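B12-binding domain-containing protein (Kitasatospora setae, PDB 6WTE) binds cobalamin and a [4Fe-4S] cluster and, as the radical SAM methylase TsrM, probably transfers methyl groups by non-radical chemistry. Local coordinates at residues A[286-289]-A[290-294]. Numbering follows the deposited sequence.
Sequences REIV and RRRHA
Glu287 OE2 is gripped by two arginines and a water. Arg290 NH2 donates to Glu287 OE2 at 2.8 Å on the syn side of the carboxylate. Arg291 NE donates to Glu287 OE2 at 3.0 Å from the anti side, in an almost straight bond (177°). The water gives a hydrogen to OE2 and accepts one from Arg291 NH2, so it bridges the two side chains. Arg290 also sends NE to Glu287 OE1 at 3.0 Å, which makes its grip two-pronged and side-on. The Arg290 chain lies beside that of Glu287 and bends at chi3 (69°), which turns its NE edge to the carboxylate. The extended Arg291 chain comes in from one turn on, and its guanidinium plane stands nearly upright to the carboxylate, at 83°. Its NH1 goes on to Asp254 and Glu257 of helix 249-261.

Elsewhere on the same helix, Val289 CG1 sits over one face of the His293 ring, 3.9 Å from its centroid, in a CH-pi contact. On the side turned to the protein, Ile288 CG2 touches Arg292 CD at 3.9 Å, while Ile288 also packs on Val253 and Met256. The backbone bonds run from i+4 to i, as in Arg292 N to Ile288 O (3.0 Å). All this lies near the C-terminal end of helix 278-294, the helix of a beta-alpha-beta unit in the radical SAM core, away from the cofactor sites.

With an alanine at Glu287, the Arg290 guanidinium is likely to be free to swing and Arg291 NE to lose its carboxylate mate. Glu287 thus probably offsets part of the positive charge of two adjacent arginines, and Arg291 carries the salt-bridge network across to the neighbouring helix.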
loop_
_atom_site.group_PDB
_atom_site.type_symbol
_atom_site.label_atom_id
_atom_site.label_comp_id
_atom_site.label_asym_id
_atom_site.label_seq_id
_atom_site.Cartn_x
_atom_site.Cartn_y
_atom_site.Cartn_z
ATOM N N ARG A 286 22.006 -12.761 -1.689
ATOM C CA ARG A 286 23.316 -13.280 -2.065
ATOM C C ARG A 286 24.032 -12.339 -3.030
ATOM O O ARG A 286 25.240 -12.115 -2.905
ATOM C CB ARG A 286 23.175 -14.672 -2.682
ATOM C CG ARG A 286 22.763 -15.766 -1.696
ATOM C CD ARG A 286 22.776 -17.142 -2.352
ATOM N NE ARG A 286 22.275 -18.173 -1.445
ATOM C CZ ARG A 286 21.077 -18.738 -1.545
ATOM N NH1 ARG A 286 20.251 -18.391 -2.527
ATOM N NH2 ARG A 286 20.706 -19.661 -0.668
ATOM N N GLU A 287 23.307 -11.791 -4.009
ATOM C CA GLU A 287 23.938 -10.866 -4.948
ATOM C C GLU A 287 24.348 -9.568 -4.260
ATOM O O GLU A 287 25.419 -9.020 -4.552
ATOM C CB GLU A 287 23.002 -10.593 -6.127
ATOM C CG GLU A 287 23.526 -9.558 -7.114
ATOM C CD GLU A 287 24.812 -9.984 -7.797
ATOM O OE1 GLU A 287 25.180 -11.180 -7.729
ATOM O OE2 GLU A 287 25.462 -9.113 -8.414
ATOM N N ILE A 288 23.521 -9.067 -3.338
ATOM C CA ILE A 288 23.884 -7.863 -2.595
ATOM C C ILE A 288 25.167 -8.100 -1.810
ATOM O O ILE A 288 26.086 -7.270 -1.805
ATOM C CB ILE A 288 22.739 -7.435 -1.663
ATOM C CG1 ILE A 288 21.509 -7.007 -2.468
ATOM C CG2 ILE A 288 23.200 -6.305 -0.759
ATOM C CD1 ILE A 288 20.307 -6.738 -1.586
ATOM N N VAL A 289 25.238 -9.240 -1.126
ATOM C CA VAL A 289 26.419 -9.576 -0.338
ATOM C C VAL A 289 27.637 -9.712 -1.238
ATOM O O VAL A 289 28.732 -9.244 -0.902
ATOM C CB VAL A 289 26.165 -10.862 0.469
ATOM C CG1 VAL A 289 27.461 -11.366 1.098
ATOM C CG2 VAL A 289 25.113 -10.609 1.528
ATOM N N ARG A 290 27.461 -10.339 -2.403
ATOM C CA ARG A 290 28.590 -10.546 -3.303
ATOM C C ARG A 290 29.162 -9.221 -3.784
ATOM O O ARG A 290 30.384 -9.048 -3.825
ATOM C CB ARG A 290 28.167 -11.400 -4.498
ATOM C CG ARG A 290 29.315 -11.736 -5.441
ATOM C CD ARG A 290 28.825 -12.190 -6.811
ATOM N NE ARG A 290 28.208 -11.101 -7.570
ATOM C CZ ARG A 290 28.893 -10.167 -8.225
ATOM N NH1 ARG A 290 30.220 -10.182 -8.208
ATOM N NH2 ARG A 290 28.256 -9.213 -8.893
ATOM N N ARG A 291 28.297 -8.261 -4.125
ATOM C CA ARG A 291 28.795 -6.963 -4.573
ATOM C C ARG A 291 29.472 -6.208 -3.440
ATOM O O ARG A 291 30.511 -5.568 -3.646
ATOM C CB ARG A 291 27.657 -6.129 -5.149
ATOM C CG ARG A 291 27.085 -6.674 -6.437
ATOM C CD ARG A 291 26.318 -5.599 -7.158
ATOM N NE ARG A 291 25.496 -6.154 -8.222
ATOM C CZ ARG A 291 24.786 -5.423 -9.070
ATOM N NH1 ARG A 291 24.803 -4.098 -8.980
ATOM N NH2 ARG A 291 24.053 -6.017 -10.001
ATOM N N ARG A 292 28.893 -6.267 -2.236
ATOM C CA ARG A 292 29.499 -5.603 -1.087
ATOM C C ARG A 292 30.904 -6.128 -0.840
ATOM O O ARG A 292 31.848 -5.355 -0.626
ATOM C CB ARG A 292 28.622 -5.810 0.150
ATOM C CG ARG A 292 27.386 -4.921 0.185
ATOM C CD ARG A 292 26.405 -5.367 1.263
ATOM N NE ARG A 292 27.030 -5.486 2.579
ATOM C CZ ARG A 292 26.694 -4.755 3.640
ATOM N NH1 ARG A 292 27.314 -4.938 4.798
ATOM N NH2 ARG A 292 25.747 -3.840 3.548
ATOM N N HIS A 293 31.066 -7.449 -0.884
ATOM C CA HIS A 293 32.369 -8.039 -0.609
ATOM C C HIS A 293 33.354 -7.787 -1.741
ATOM O O HIS A 293 34.550 -7.621 -1.486
ATOM C CB HIS A 293 32.202 -9.534 -0.351
ATOM C CG HIS A 293 31.538 -9.843 0.957
ATOM N ND1 HIS A 293 31.760 -11.014 1.648
ATOM C CD2 HIS A 293 30.648 -9.135 1.692
ATOM C CE1 HIS A 293 31.040 -11.012 2.756
ATOM N NE2 HIS A 293 30.356 -9.884 2.807
ATOM N N ALA A 294 32.875 -7.737 -2.988
ATOM C CA ALA A 294 33.766 -7.603 -4.137
ATOM C C ALA A 294 34.429 -6.234 -4.212
ATOM O O ALA A 294 35.508 -6.105 -4.801
ATOM C CB ALA A 294 32.995 -7.875 -5.429
HETATM O O HOH W 1 24.435 -8.728 -10.869
#